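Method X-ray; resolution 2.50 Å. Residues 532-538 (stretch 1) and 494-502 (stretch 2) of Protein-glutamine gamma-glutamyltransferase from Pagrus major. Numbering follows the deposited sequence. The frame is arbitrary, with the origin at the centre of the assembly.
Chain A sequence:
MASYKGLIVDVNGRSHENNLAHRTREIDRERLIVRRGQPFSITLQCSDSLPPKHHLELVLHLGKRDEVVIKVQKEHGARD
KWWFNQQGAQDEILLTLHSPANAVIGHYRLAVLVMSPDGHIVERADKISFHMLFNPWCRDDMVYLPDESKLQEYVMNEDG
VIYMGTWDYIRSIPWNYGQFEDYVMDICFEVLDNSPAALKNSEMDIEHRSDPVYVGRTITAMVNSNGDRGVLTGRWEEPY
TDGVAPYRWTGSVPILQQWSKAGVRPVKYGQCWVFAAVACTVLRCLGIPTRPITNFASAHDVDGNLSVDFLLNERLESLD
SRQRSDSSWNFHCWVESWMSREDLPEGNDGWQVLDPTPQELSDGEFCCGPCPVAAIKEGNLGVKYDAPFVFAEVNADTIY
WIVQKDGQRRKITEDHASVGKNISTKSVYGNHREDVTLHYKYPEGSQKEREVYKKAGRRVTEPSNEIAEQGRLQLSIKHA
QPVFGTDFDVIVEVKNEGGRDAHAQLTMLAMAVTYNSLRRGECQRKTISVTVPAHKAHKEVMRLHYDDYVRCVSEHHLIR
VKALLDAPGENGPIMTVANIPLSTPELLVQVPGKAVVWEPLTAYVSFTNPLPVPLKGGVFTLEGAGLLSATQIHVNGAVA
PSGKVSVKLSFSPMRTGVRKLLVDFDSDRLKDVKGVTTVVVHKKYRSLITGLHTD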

ATOM      1  N   VAL A 532     -34.386  -0.630  32.268  1.00 35.13           N
ATOM      2  CA  VAL A 532     -33.192  -0.270  32.957  1.00 31.01           C
ATOM      3  C   VAL A 532     -33.477   0.973  33.757  1.00 29.89           C
ATOM      4  O   VAL A 532     -33.947   1.978  33.252  1.00 30.12           O
ATOM      5  CB  VAL A 532     -32.066  -0.059  31.978  1.00 31.33           C
ATOM      6  CG1 VAL A 532     -30.773   0.128  32.748  1.00 33.66           C
ATOM      7  CG2 VAL A 532     -31.966  -1.266  31.063  1.00 30.90           C
ATOM      8  N   PRO A 533     -33.210   0.897  35.049  1.00 26.68           N
ATOM      9  CA  PRO A 533     -33.405   1.938  36.044  1.00 25.93           C
ATOM     10  C   PRO A 533     -32.472   3.113  35.954  1.00 30.41           C
ATOM     11  O   PRO A 533     -31.354   2.989  35.462  1.00 37.11           O
ATOM     12  CB  PRO A 533     -33.236   1.203  37.360  1.00 26.96           C
ATOM     13  CG  PRO A 533     -33.148  -0.276  36.992  1.00 24.77           C
ATOM     14  CD  PRO A 533     -32.662  -0.338  35.630  1.00 26.37           C
ATOM     15  N   ALA A 534     -32.926   4.250  36.474  1.00 29.72           N
ATOM     16  CA  ALA A 534     -32.131   5.453  36.451  1.00 28.42           C
ATOM     17  C   ALA A 534     -30.759   5.128  36.959  1.00 32.06           C
ATOM     18  O   ALA A 534     -30.575   4.288  37.851  1.00 35.49           O
ATOM     19  CB  ALA A 534     -32.754   6.521  37.322  1.00 29.61           C
ATOM     20  N   HIS A 535     -29.798   5.814  36.370  1.00 34.32           N
ATOM     21  CA  HIS A 535     -28.404   5.667  36.721  1.00 34.32           C
ATOM     22  C   HIS A 535     -27.936   4.272  37.001  1.00 35.91           C
ATOM     23  O   HIS A 535     -27.087   4.068  37.855  1.00 42.79           O
ATOM     24  CB  HIS A 535     -28.099   6.566  37.883  1.00 29.86           C
ATOM     25  CG  HIS A 535     -28.746   7.894  37.757  1.00 28.63           C
ATOM     26  ND1 HIS A 535     -29.666   8.364  38.668  1.00 35.19           N
ATOM     27  CD2 HIS A 535     -28.635   8.849  36.809  1.00 31.15           C
ATOM     28  CE1 HIS A 535     -30.091   9.555  38.287  1.00 34.55           C
ATOM     29  NE2 HIS A 535     -29.481   9.873  37.161  1.00 34.12           N
ATOM     30  N   LYS A 536     -28.478   3.312  36.274  1.00 36.24           N
ATOM     31  CA  LYS A 536     -28.055   1.937  36.421  1.00 36.72           C
ATOM     32  C   LYS A 536     -27.867   1.443  35.000  1.00 36.33           C
ATOM     33  O   LYS A 536     -28.309   2.100  34.077  1.00 36.21           O
ATOM     34  CB  LYS A 536     -29.127   1.144  37.148  1.00 43.90           C
ATOM     35  CG  LYS A 536     -28.654   0.541  38.488  1.00 54.17           C
ATOM     36  CD  LYS A 536     -28.123   1.597  39.486  1.00 56.86           C
ATOM     37  CE  LYS A 536     -27.631   0.946  40.787  1.00 57.44           C
ATOM     38  NZ  LYS A 536     -27.599   1.903  41.942  1.00 61.02           N
ATOM     39  N   ALA A 537     -27.213   0.304  34.814  1.00 39.77           N
ATOM     40  CA  ALA A 537     -26.976  -0.222  33.460  1.00 43.28           C
ATOM     41  C   ALA A 537     -27.283  -1.702  33.311  1.00 44.17           C
ATOM     42  O   ALA A 537     -26.826  -2.515  34.114  1.00 48.00           O
ATOM     43  CB  ALA A 537     -25.518   0.031  33.033  1.00 44.48           C
ATOM     44  N   HIS A 538     -28.029  -2.050  32.268  1.00 42.24           N
ATOM     45  CA  HIS A 538     -28.382  -3.446  32.006  1.00 40.26           C
ATOM     46  C   HIS A 538     -27.401  -4.101  31.032  1.00 38.51           C
ATOM     47  O   HIS A 538     -27.159  -3.593  29.944  1.00 38.55           O
ATOM     48  CB  HIS A 538     -29.814  -3.527  31.437  1.00 42.40           C
ATOM     49  CG  HIS A 538     -30.165  -4.856  30.846  1.00 44.07           C
ATOM     50  ND1 HIS A 538     -30.723  -5.879  31.586  1.00 47.12           N
ATOM     51  CD2 HIS A 538     -30.036  -5.336  29.587  1.00 48.88           C
ATOM     52  CE1 HIS A 538     -30.916  -6.931  30.811  1.00 47.29           C
ATOM     53  NE2 HIS A 538     -30.512  -6.627  29.591  1.00 49.07           N
TER
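Stretch 2 (494-502) VKNEGGRDA

The side chain of Asn496 bridges the gap between two paired regions: where regular pairing gives way to loop in both stretches, its ND2 donates to the carbonyl O of Val532 at 2.9 Å, nearly straight at 166°. The same Val532 O also accepts the backbone N of Ala502 at 3.0 Å, so one carbonyl ties together residues that lie before and after the loop. Within stretch 2, Asn496 ND2 also donates to Arg500 O at 3.3 Å, and Asn496 OD1 takes a weak bond from Gly498 N at 2.8 Å; the carboxamide thus braces the loop from inside. The Asn496 side chain has chi1 in the t well.

The two stretches run antiparallel. The strand of Val494 to Asn496 lies beside the strand that ends stretch 1, with 159° between their N-to-C directions and a closest approach of the axes of 4.7 Å. His538 faces Val494 as a hydrogen-bonded pair, closed by Val494 N to His538 O and His538 N to Val494 O, both 2.9 Å; the first is straighter, at 168° against 139°. One step on, Ala537 and Lys495 form a non-hydrogen-bonded pair whose CA atoms are 4.2 Å apart. Their side chains share a face of the sheet, and Ala537 CB packs on Lys495 CG at 3.5 Å. Ala537 CA also lies 3.3 Å from Val494 O, a CA-H...O contact of the kind common between antiparallel strands. The ladder then loosens: Asn496 N still donates to Lys536 O at 3.1 Å, but the return bond from Lys536 N to Asn496 O is weak, 3.5 Å long and bent to 124°.

Beyond this point both chains turn. His535 adopts positive phi and psi (40° and 36°), and its N donates to Gly498 O at 3.2 Å. That same Gly498 O lies over one face of the imidazole. Ala534 CB sits close to two successive carbonyls, 2.9 Å from Gly498 O and 2.9 Å from Gly499 O. Gly498 has phi and psi of -121° and 172°; a CB here would clash with Asn496 OD1, 2.9 Å away. Asp501 bends its carboxylate back to stretch 1, where OD1 accepts a weak bond from Ala534 N at 3.4 Å and lies 3.3 Å from Pro533 CA.

Pairing resumes at Val532 and Ala502, antiparallel again: Val532 N donates to Ala502 O at 2.8 Å, while Ala502 N returns the bond to Val532 O. The side chains of Val532, Val494, Asn496, Ala502, Lys536 and His538 share one face of the sheet, opposite that of Ala537 and Lys495. There Val532 CG1 comes 4.0 Å from Asn496 CB, and Val532 CG2 lies 4.4 Å from Val494 CG1, a loose apolar contact between two buried valines. In all, 593 Å² is buried between the stretches, both sides summed.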

ATOM      1  N   VAL A 494     -26.629  -1.493  28.015  1.00 28.63           N
ATOM      2  CA  VAL A 494     -27.489  -0.325  27.869  1.00 25.21           C
ATOM      3  C   VAL A 494     -27.315   0.488  29.148  1.00 25.18           C
ATOM      4  O   VAL A 494     -27.600  -0.008  30.223  1.00 25.24           O
ATOM      5  CB  VAL A 494     -28.977  -0.751  27.774  1.00 21.56           C
ATOM      6  CG1 VAL A 494     -29.823   0.475  27.574  1.00 19.34           C
ATOM      7  CG2 VAL A 494     -29.182  -1.791  26.661  1.00 13.37           C
ATOM      8  N   LYS A 495     -26.836   1.718  29.055  1.00 26.75           N
ATOM      9  CA  LYS A 495     -26.644   2.515  30.261  1.00 27.64           C
ATOM     10  C   LYS A 495     -27.681   3.584  30.314  1.00 26.42           C
ATOM     11  O   LYS A 495     -27.721   4.453  29.463  1.00 29.83           O
ATOM     12  CB  LYS A 495     -25.264   3.220  30.291  1.00 33.97           C
ATOM     13  CG  LYS A 495     -24.091   2.445  30.962  1.00 41.67           C
ATOM     14  CD  LYS A 495     -22.732   2.607  30.221  1.00 42.96           C
ATOM     15  CE  LYS A 495     -22.880   2.577  28.657  1.00 48.84           C
ATOM     16  NZ  LYS A 495     -22.802   1.239  27.970  1.00 36.73           N
ATOM     17  N   ASN A 496     -28.525   3.539  31.317  1.00 26.57           N
ATOM     18  CA  ASN A 496     -29.513   4.580  31.446  1.00 27.74           C
ATOM     19  C   ASN A 496     -28.918   5.641  32.363  1.00 28.87           C
ATOM     20  O   ASN A 496     -28.888   5.459  33.564  1.00 33.73           O
ATOM     21  CB  ASN A 496     -30.814   4.018  32.048  1.00 20.77           C
ATOM     22  CG  ASN A 496     -31.859   5.091  32.263  1.00 20.16           C
ATOM     23  OD1 ASN A 496     -31.619   6.274  32.011  1.00 23.00           O
ATOM     24  ND2 ASN A 496     -33.031   4.689  32.736  1.00 22.74           N
ATOM     25  N   GLU A 497     -28.396   6.726  31.829  1.00 30.56           N
ATOM     26  CA  GLU A 497     -27.906   7.737  32.748  1.00 38.45           C
ATOM     27  C   GLU A 497     -28.940   8.850  32.823  1.00 37.40           C
ATOM     28  O   GLU A 497     -28.636  10.029  32.634  1.00 38.84           O
ATOM     29  CB  GLU A 497     -26.552   8.307  32.327  1.00 46.17           C
ATOM     30  CG  GLU A 497     -25.704   7.397  31.491  1.00 57.19           C
ATOM     31  CD  GLU A 497     -25.508   7.988  30.114  1.00 66.80           C
ATOM     32  OE1 GLU A 497     -24.344   8.209  29.702  1.00 71.32           O
ATOM     33  OE2 GLU A 497     -26.537   8.244  29.446  1.00 71.75           O
ATOM     34  N   GLY A 498     -30.171   8.440  33.095  1.00 37.52           N
ATOM     35  CA  GLY A 498     -31.271   9.368  33.210  1.00 36.61           C
ATOM     36  C   GLY A 498     -31.862   9.216  34.596  1.00 39.55           C
ATOM     37  O   GLY A 498     -31.503   8.298  35.336  1.00 38.59           O
ATOM     38  N   GLY A 499     -32.790  10.102  34.941  1.00 42.20           N
ATOM     39  CA  GLY A 499     -33.391  10.065  36.260  1.00 41.86           C
ATOM     40  C   GLY A 499     -34.560   9.135  36.469  1.00 41.34           C
ATOM     41  O   GLY A 499     -34.739   8.636  37.583  1.00 45.91           O
ATOM     42  N   ARG A 500     -35.346   8.907  35.420  1.00 40.71           N
ATOM     43  CA  ARG A 500     -36.520   8.040  35.491  1.00 39.77           C
ATOM     44  C   ARG A 500     -36.231   6.700  34.813  1.00 39.64           C
ATOM     45  O   ARG A 500     -35.384   6.630  33.923  1.00 38.14           O
ATOM     46  CB  ARG A 500     -37.710   8.731  34.819  1.00 41.71           C
ATOM     47  CG  ARG A 500     -37.660  10.254  34.933  1.00 48.52           C
ATOM     48  CD  ARG A 500     -38.923  10.946  34.429  1.00 51.12           C
ATOM     49  NE  ARG A 500     -39.984  11.064  35.438  1.00 55.82           N
ATOM     50  CZ  ARG A 500     -40.232  12.159  36.155  1.00 57.77           C
ATOM     51  NH1 ARG A 500     -39.497  13.250  35.991  1.00 60.92           N
ATOM     52  NH2 ARG A 500     -41.237  12.170  37.024  1.00 61.42           N
ATOM     53  N   ASP A 501     -36.926   5.646  35.257  1.00 40.11           N
ATOM     54  CA  ASP A 501     -36.772   4.286  34.720  1.00 37.56           C
ATOM     55  C   ASP A 501     -37.132   4.220  33.254  1.00 36.76           C
ATOM     56  O   ASP A 501     -38.056   4.893  32.818  1.00 37.97           O
ATOM     57  CB  ASP A 501     -37.671   3.336  35.477  1.00 42.70           C
ATOM     58  CG  ASP A 501     -36.975   2.705  36.632  1.00 47.32           C
ATOM     59  OD1 ASP A 501     -36.131   3.394  37.249  1.00 48.08           O
ATOM     60  OD2 ASP A 501     -37.261   1.521  36.916  1.00 51.51           O
ATOM     61  N   ALA A 502     -36.434   3.384  32.493  1.00 35.19           N
ATOM     62  CA  ALA A 502     -36.683   3.317  31.065  1.00 31.50           C
ATOM     63  C   ALA A 502     -36.841   1.926  30.565  1.00 34.68           C
ATOM     64  O   ALA A 502     -35.974   1.084  30.743  1.00 38.33           O
ATOM     65  CB  ALA A 502     -35.574   3.970  30.338  1.00 29.97           C
TER